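Local structure of cohesin (Archaeoglobus fulgidus, 2XDH) at residues V48-L53 with S57-Q62; E131-D134 with N138-K141. The protein is the cohesin module of a longer archaeal protein, a beta-sandwich domain that probably recognises dockerin modules and so takes part in protein adhesion. All coordinates share one frame; numbering follows the deposited sequence.

Contact 1: V48-L53 with S57-Q62; sequences VLQGSL and SLFDYQ. Unlike the reference sequence in segment 57-62: Gln62 (reference Asn).
A chi1 of -177° turns the Phe59 ring away from its own amide nitrogen and across to strand 48-50, while Gln50, bent at chi2, folds back along that ring in the opposite direction. Gln50 CG rests over one face, 3.7 Å from the Phe59 ring centroid in a CH-pi contact offset toward the rim, and the amide plane lies nearly parallel to the ring, 9° apart. Its NE2 is tied to the backbone O of Thr54, which helps fix the amide. At the far edge of the same ring, near its plane, Val48 CG1 meets Phe59 CZ at 3.9 Å. Val48 also serves Tyr61: its CB sits almost on the ring normal, 3.5 Å from the Tyr61 centroid, and its CG2 touches Tyr61 CD1 at 3.6 Å. Replacing Phe59 with an alanine would probably open a gap between the two strands and leave Gln50 CG and Val48 CG1 without the ring they pack on. The strands run antiparallel, their axes 8.5 Å apart, too far for backbone pairing; side chains do most of the joining, helped by Val48 O, which lies 3.5 Å from Tyr61 CE2. Each finds its backbone partner elsewhere: strand 43-50 bonds to 82-91 and strand 58-64 to 67-74. Between these layers of the sandwich, Phe59 also packs against Val70, Ile72 and Phe85, and Val48 against Ile68 and Phe85.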
# COMPACT_ATOMS: atom_id res chain seq x y z
N VAL A 48 9.97 21.44 22.68
CA VAL A 48 9.77 20.55 21.55
C VAL A 48 8.50 19.77 21.84
O VAL A 48 8.42 19.06 22.85
CB VAL A 48 10.94 19.57 21.38
CG1 VAL A 48 10.71 18.61 20.22
CG2 VAL A 48 12.27 20.33 21.20
N LEU A 49 7.50 19.91 20.96
CA LEU A 49 6.17 19.35 21.21
C LEU A 49 5.79 18.35 20.13
O LEU A 49 6.20 18.50 18.97
CB LEU A 49 5.13 20.48 21.24
CG LEU A 49 5.21 21.54 22.33
CD1 LEU A 49 4.14 22.60 22.12
CD2 LEU A 49 5.06 20.93 23.70
N GLN A 50 5.03 17.33 20.51
CA GLN A 50 4.46 16.38 19.55
C GLN A 50 3.61 17.12 18.54
O GLN A 50 3.06 18.19 18.83
CB GLN A 50 3.65 15.28 20.28
CG GLN A 50 4.53 14.21 20.92
CD GLN A 50 3.94 13.59 22.18
OE1 GLN A 50 4.03 14.17 23.26
NE2 GLN A 50 3.37 12.40 22.05
N GLY A 51 3.52 16.57 17.33
CA GLY A 51 2.76 17.18 16.26
C GLY A 51 1.43 16.50 16.03
O GLY A 51 1.00 15.70 16.87
N SER A 52 0.79 16.81 14.91
CA SER A 52 -0.58 16.33 14.65
C SER A 52 -0.63 14.82 14.47
O SER A 52 -1.67 14.20 14.65
CB SER A 52 -1.17 17.02 13.42
OG SER A 52 -0.51 16.63 12.22
N LEU A 53 0.50 14.21 14.12
CA LEU A 53 0.51 12.78 13.85
C LEU A 53 1.05 11.96 15.01
O LEU A 53 0.95 10.74 15.00
CB LEU A 53 1.36 12.48 12.61
CG LEU A 53 0.84 13.06 11.30
CD1 LEU A 53 1.90 12.87 10.18
CD2 LEU A 53 -0.47 12.38 10.94
N SER A 57 2.11 8.82 19.89
CA SER A 57 3.32 8.06 19.64
C SER A 57 4.23 8.07 20.88
O SER A 57 4.05 8.90 21.77
CB SER A 57 4.10 8.70 18.47
OG SER A 57 3.28 8.81 17.34
N LEU A 58 5.19 7.15 20.93
CA LEU A 58 6.26 7.24 21.91
C LEU A 58 7.24 8.28 21.37
O LEU A 58 7.79 8.08 20.29
CB LEU A 58 6.97 5.90 22.05
CG LEU A 58 8.05 5.78 23.13
CD1 LEU A 58 7.48 6.11 24.49
CD2 LEU A 58 8.63 4.38 23.14
N PHE A 59 7.47 9.35 22.12
CA PHE A 59 8.18 10.53 21.61
C PHE A 59 9.34 10.96 22.53
O PHE A 59 9.14 11.16 23.72
CB PHE A 59 7.16 11.66 21.47
CG PHE A 59 7.73 12.94 20.88
CD1 PHE A 59 7.87 13.09 19.52
CD2 PHE A 59 8.07 14.00 21.71
CE1 PHE A 59 8.38 14.26 18.97
CE2 PHE A 59 8.58 15.18 21.18
CZ PHE A 59 8.73 15.31 19.81
N ASP A 60 10.55 11.07 21.97
CA ASP A 60 11.70 11.52 22.76
C ASP A 60 12.47 12.59 22.01
O ASP A 60 12.50 12.59 20.78
CB ASP A 60 12.65 10.36 23.07
CG ASP A 60 12.11 9.42 24.12
OD1 ASP A 60 12.03 9.84 25.29
OD2 ASP A 60 11.78 8.27 23.77
N TYR A 61 13.07 13.52 22.74
CA TYR A 61 13.96 14.48 22.10
C TYR A 61 15.08 14.86 23.04
O TYR A 61 14.95 14.77 24.26
CB TYR A 61 13.21 15.72 21.64
CG TYR A 61 12.67 16.59 22.77
CD1 TYR A 61 13.41 17.66 23.26
CD2 TYR A 61 11.43 16.32 23.34
CE1 TYR A 61 12.92 18.46 24.30
CE2 TYR A 61 10.93 17.11 24.38
CZ TYR A 61 11.68 18.17 24.85
OH TYR A 61 11.18 18.94 25.87
N GLN A 62 16.20 15.27 22.47
CA GLN A 62 17.32 15.71 23.28
C GLN A 62 17.99 16.87 22.56
O GLN A 62 18.34 16.76 21.38
CB GLN A 62 18.30 14.56 23.52
CG GLN A 62 19.70 14.99 23.96
CD GLN A 62 19.72 15.68 25.31
OE1 GLN A 62 20.79 16.06 25.81
NE2 GLN A 62 18.55 15.84 25.91

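Contact 2: E131-D134 with N138-K141; sequences EIYD and NSVK
Asp134 and Asn138 close the loop of a beta-hairpin, in which strand 123-134 turns back toward strand 142-151 at one end of the cohesin sandwich. The Asp134 side chain does much of the work. Its CB lies 4.1 Å from Val140 CG2, a loose apolar touch. From there CG turns to the position between the backbone N and the carbonyl carbon (chi1 67°), which carries the carboxylate over the loop. OD1 accepts the N-H of Asn138 at 2.9 Å, the donor coming from above the carboxylate plane, and also the N-H of Asp136, the bond that defines an Asx turn. Two backbone N-H groups thus grip one oxygen, an arrangement that would probably favour the charged carboxylate. OD2, the other branch, comes 3.5 Å from Asn138 CB.

Behind this clamp the backbones meet at a single bridge, the non-hydrogen-bonded pair Tyr133 and Ser139. Flanking it, Asp134 N gives its hydrogen to Asn138 O, and Val140 N to Ile132 O at 3.0 Å. Tyr133 CA adds a CA-H...O contact to Asn138 O. One step further along, Ile132 CG1 packs on Val140 CB at 3.9 Å. On the strand's other flank, strand 17-38 pairs with it and meets Ile132 through Val30. The second branch of Val140 ends with CG2 lying 3.5 Å from Asp134 N, beside the backbone that the hairpin bonds hold.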
# COMPACT_ATOMS: atom_id res chain seq x y z
N GLU A 131 16.94 8.10 10.24
CA GLU A 131 16.80 6.66 10.25
C GLU A 131 15.30 6.38 10.32
O GLU A 131 14.65 6.75 11.29
CB GLU A 131 17.52 6.07 11.46
CG GLU A 131 18.97 6.54 11.56
CD GLU A 131 19.68 6.01 12.79
OE1 GLU A 131 18.99 5.66 13.77
OE2 GLU A 131 20.92 5.94 12.79
N ILE A 132 14.74 5.76 9.29
CA ILE A 132 13.29 5.60 9.29
C ILE A 132 12.90 4.22 8.80
O ILE A 132 13.49 3.72 7.84
CB ILE A 132 12.66 6.73 8.45
CG1 ILE A 132 11.15 6.54 8.29
CG2 ILE A 132 13.34 6.81 7.10
CD1 ILE A 132 10.47 7.74 7.68
N TYR A 133 11.95 3.59 9.50
CA TYR A 133 11.52 2.22 9.19
C TYR A 133 10.00 2.12 9.23
O TYR A 133 9.34 2.82 9.99
CB TYR A 133 12.07 1.24 10.23
CG TYR A 133 13.58 1.18 10.24
CD1 TYR A 133 14.26 0.27 9.44
CD2 TYR A 133 14.32 2.04 11.03
CE1 TYR A 133 15.64 0.21 9.43
CE2 TYR A 133 15.71 1.99 11.04
CZ TYR A 133 16.36 1.08 10.23
OH TYR A 133 17.73 1.01 10.23
N ASP A 134 9.42 1.24 8.42
CA ASP A 134 7.97 1.05 8.52
C ASP A 134 7.66 0.10 9.66
O ASP A 134 8.58 -0.38 10.34
CB ASP A 134 7.36 0.58 7.17
CG ASP A 134 7.81 -0.81 6.78
OD1 ASP A 134 8.35 -1.53 7.65
OD2 ASP A 134 7.60 -1.20 5.60
N ASN A 138 11.03 -2.50 7.73
CA ASN A 138 11.76 -2.24 6.47
C ASN A 138 12.27 -0.82 6.45
O ASN A 138 11.60 0.08 6.95
CB ASN A 138 10.85 -2.49 5.27
CG ASN A 138 10.25 -3.87 5.28
OD1 ASN A 138 9.03 -4.03 5.36
ND2 ASN A 138 11.09 -4.87 5.19
N SER A 139 13.45 -0.60 5.86
CA SER A 139 13.98 0.75 5.67
C SER A 139 13.11 1.52 4.70
O SER A 139 12.70 0.99 3.68
CB SER A 139 15.41 0.72 5.10
OG SER A 139 16.28 0.10 6.02
N VAL A 140 12.82 2.78 5.03
CA VAL A 140 11.96 3.60 4.20
C VAL A 140 12.86 4.62 3.52
O VAL A 140 13.67 5.25 4.18
CB VAL A 140 10.91 4.34 5.06
CG1 VAL A 140 10.09 5.34 4.20
CG2 VAL A 140 9.97 3.33 5.72
N LYS A 141 12.72 4.76 2.21
CA LYS A 141 13.45 5.80 1.49
C LYS A 141 12.70 7.10 1.69
O LYS A 141 11.48 7.16 1.52
CB LYS A 141 13.50 5.50 -0.01
CG LYS A 141 14.15 4.16 -0.35
CD LYS A 141 15.60 4.08 0.11
CE LYS A 141 16.18 2.69 -0.20
NZ LYS A 141 15.45 1.64 0.59

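Contact 1 and contact 2 follow one another along the chain without touching: their centres are 18 Å apart, their nearest atoms about 10 Å. They are joined through the sheet: strand 58-64 pairs with 67-74, 67-74 with 17-38, and 17-38 with 123-134. The centre of contact 1 lies about 10 Å from the centre of the chain, that of contact 2 about 18 Å. Only contact 2 is near metal: the Asp134 side chain is about 4 Å from that of Asp136, seen to bind magnesium although none is bound to it in this chain, and the Asn138 side chain lies about 6 Å from a magnesium ion. There Asn138 also packs on Ile135 of the second subunit.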